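Local atomic coordinates of bacterioferritin (Mycobacterium smegmatis str. MC2 155, PDB entry 3BKN), a protein that probably stores iron, oxidising ferrous ions with dioxygen and depositing the ferric product as mineral inside a hollow shell of 24 haem-binding subunits. Residues E18-N23 / Q72-L77. Sequence-based numbering, arbitrary orientation.
Sequences ELTAIN and QRLFSL. With ZN (zinc ion), chain M; HEM (protoporphyrin IX containing Fe), chain T.
Thr20 and Phe75 join helix 5-34 to the extended loop running over it. From CB of Thr20 two branches part. With chi1 at -57° OG1 sits beside the backbone N, where it is hydrogen-bonded to Thr16 O one turn back; it also accepts a nearly straight hydrogen bond from Phe75 N (N to OG1 2.9 Å, 165° at the hydrogen), so the hydroxyl is gripped by both the loop and its own helix. CG2 lies loosely against O and CB of Phe75.

Beside this bond Leu74 reaches over the helix backbone: its CD2 rests on the carbonyl of Leu19, 3.5 Å from O, and packs on Leu19 CB, while CD1 meets Asn23 ND2 at 3.8 Å. That amide nitrogen is hydrogen-bonded to Tyr71 O of the second subunit. Further along the loop, Leu77 CD2 lies 3.9 Å from Thr20 O and also meets Asn23 CB.

Glu18, which does not touch the loop, binds zinc through OE1 (2.0 Å) with Glu51, His54 and Glu127; Leu19 and Asn23 meet both loop and haem. The loop lies along the outside of the ferritin four-helix bundle, linking helices 38-64 and 83-110 across helix 5-34 at the dimer interface.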
# COMPACT_ATOMS: atom_id res chain seq x y z
N GLU A 18 16.41 -8.67 47.96
CA GLU A 18 15.51 -8.35 46.87
C GLU A 18 14.03 -8.51 47.25
O GLU A 18 13.18 -7.69 46.85
CB GLU A 18 15.75 -9.15 45.59
CG GLU A 18 17.13 -9.33 45.21
CD GLU A 18 17.80 -8.10 44.68
OE1 GLU A 18 17.13 -7.12 44.32
OE2 GLU A 18 19.04 -8.13 44.60
N LEU A 19 13.68 -9.55 47.98
CA LEU A 19 12.28 -9.73 48.24
C LEU A 19 11.82 -8.60 49.11
O LEU A 19 10.65 -8.20 49.03
CB LEU A 19 11.95 -11.04 48.90
CG LEU A 19 12.31 -12.21 48.04
CD1 LEU A 19 12.31 -13.42 48.92
CD2 LEU A 19 11.36 -12.35 46.91
N THR A 20 12.72 -8.08 49.95
CA THR A 20 12.39 -6.99 50.85
C THR A 20 12.31 -5.72 50.06
O THR A 20 11.38 -4.94 50.27
CB THR A 20 13.43 -6.77 51.93
OG1 THR A 20 13.61 -7.98 52.69
CG2 THR A 20 12.96 -5.69 52.85
N ALA A 21 13.27 -5.49 49.17
CA ALA A 21 13.19 -4.33 48.28
C ALA A 21 11.91 -4.33 47.41
O ALA A 21 11.29 -3.29 47.24
CB ALA A 21 14.45 -4.16 47.43
N ILE A 22 11.46 -5.47 46.90
CA ILE A 22 10.24 -5.46 46.10
C ILE A 22 9.10 -4.81 46.90
O ILE A 22 8.43 -3.91 46.41
CB ILE A 22 9.78 -6.85 45.72
CG1 ILE A 22 10.74 -7.48 44.76
CG2 ILE A 22 8.33 -6.86 45.13
CD1 ILE A 22 10.62 -8.97 44.78
N ASN A 23 8.90 -5.30 48.13
CA ASN A 23 7.82 -4.85 48.96
C ASN A 23 8.02 -3.38 49.33
O ASN A 23 7.07 -2.58 49.26
CB ASN A 23 7.68 -5.76 50.17
CG ASN A 23 7.14 -7.17 49.78
OD1 ASN A 23 7.27 -7.61 48.62
ND2 ASN A 23 6.56 -7.89 50.76
N GLN A 72 10.56 -17.33 52.25
CA GLN A 72 9.77 -17.13 53.45
C GLN A 72 10.17 -15.88 54.20
O GLN A 72 9.31 -15.21 54.80
CB GLN A 72 9.79 -18.34 54.40
CG GLN A 72 8.86 -18.18 55.64
CD GLN A 72 7.34 -18.28 55.32
OE1 GLN A 72 6.85 -19.32 54.89
NE2 GLN A 72 6.62 -17.19 55.56
N ARG A 73 11.46 -15.55 54.16
CA ARG A 73 12.06 -14.59 55.07
C ARG A 73 12.03 -13.23 54.42
O ARG A 73 12.31 -13.13 53.25
CB ARG A 73 13.48 -15.06 55.35
CG ARG A 73 14.34 -14.21 56.21
CD ARG A 73 15.71 -14.86 56.35
NE ARG A 73 16.46 -14.16 57.38
CZ ARG A 73 17.63 -14.58 57.85
NH1 ARG A 73 18.18 -15.69 57.36
NH2 ARG A 73 18.24 -13.88 58.81
N LEU A 74 11.64 -12.21 55.18
CA LEU A 74 11.79 -10.77 54.79
C LEU A 74 12.60 -10.01 55.84
O LEU A 74 12.54 -10.35 57.02
CB LEU A 74 10.44 -10.06 54.69
CG LEU A 74 9.52 -10.23 53.48
CD1 LEU A 74 8.21 -9.51 53.77
CD2 LEU A 74 10.16 -9.71 52.16
N PHE A 75 13.34 -8.98 55.44
CA PHE A 75 13.98 -8.10 56.42
C PHE A 75 12.95 -7.08 56.86
O PHE A 75 11.81 -7.15 56.43
CB PHE A 75 15.21 -7.42 55.86
CG PHE A 75 16.34 -8.35 55.51
CD1 PHE A 75 16.71 -9.40 56.38
CD2 PHE A 75 17.08 -8.16 54.32
CE1 PHE A 75 17.79 -10.27 56.09
CE2 PHE A 75 18.17 -9.00 53.99
CZ PHE A 75 18.53 -10.07 54.89
N SER A 76 13.33 -6.16 57.74
CA SER A 76 12.39 -5.12 58.20
C SER A 76 12.12 -4.07 57.16
O SER A 76 13.04 -3.41 56.71
CB SER A 76 12.96 -4.39 59.38
OG SER A 76 12.76 -5.19 60.50
N LEU A 77 10.87 -3.88 56.79
CA LEU A 77 10.52 -2.79 55.91
C LEU A 77 10.69 -1.45 56.60
O LEU A 77 10.32 -1.30 57.75
CB LEU A 77 9.07 -2.93 55.48
CG LEU A 77 8.90 -4.05 54.48
CD1 LEU A 77 7.47 -4.45 54.49
CD2 LEU A 77 9.29 -3.46 53.16
ZN ZN M . 18.11 -5.66 43.46
CHA HEM T . 5.11 -8.34 37.72
CHB HEM T . 3.17 -6.78 41.90
CHC HEM T . 6.14 -9.73 44.31
CHD HEM T . 8.23 -11.20 40.17
C1A HEM T . 4.23 -7.65 38.67
C2A HEM T . 3.18 -6.74 38.22
C3A HEM T . 2.61 -6.29 39.47
C4A HEM T . 3.41 -6.98 40.48
CMA HEM T . 1.49 -5.33 39.70
CAA HEM T . 2.79 -6.39 36.81
CBA HEM T . 2.80 -7.67 35.99
CGA HEM T . 1.51 -7.93 35.26
O1A HEM T . 0.54 -8.39 35.90
O2A HEM T . 1.46 -7.69 34.04
C1B HEM T . 3.84 -7.45 43.00
C2B HEM T . 3.46 -7.22 44.39
C3B HEM T . 4.38 -8.14 45.02
C4B HEM T . 5.11 -8.74 44.03
CMB HEM T . 2.42 -6.31 44.97
CAB HEM T . 4.51 -8.36 46.47
CBB HEM T . 5.64 -8.10 47.09
C1C HEM T . 7.00 -10.46 43.39
C2C HEM T . 7.99 -11.44 43.87
C3C HEM T . 8.60 -11.87 42.64
C4C HEM T . 7.90 -11.11 41.59
CMC HEM T . 8.33 -11.91 45.24
CAC HEM T . 9.68 -12.88 42.58
CBC HEM T . 10.34 -13.02 41.47
C1D HEM T . 7.55 -10.49 39.09
C2D HEM T . 7.91 -10.70 37.70
C3D HEM T . 6.95 -9.83 37.03
C4D HEM T . 6.22 -9.27 38.03
CMD HEM T . 8.99 -11.59 37.15
CAD HEM T . 6.81 -9.60 35.56
CBD HEM T . 8.20 -9.33 35.00
CGD HEM T . 8.35 -7.91 34.51
O1D HEM T . 9.26 -7.22 35.00
O2D HEM T . 7.59 -7.51 33.62
NA HEM T . 4.37 -7.78 39.99
NB HEM T . 4.81 -8.35 42.80
NC HEM T . 6.96 -10.28 42.07
ND HEM T . 6.53 -9.65 39.28
FE HEM T . 5.69 -8.99 41.03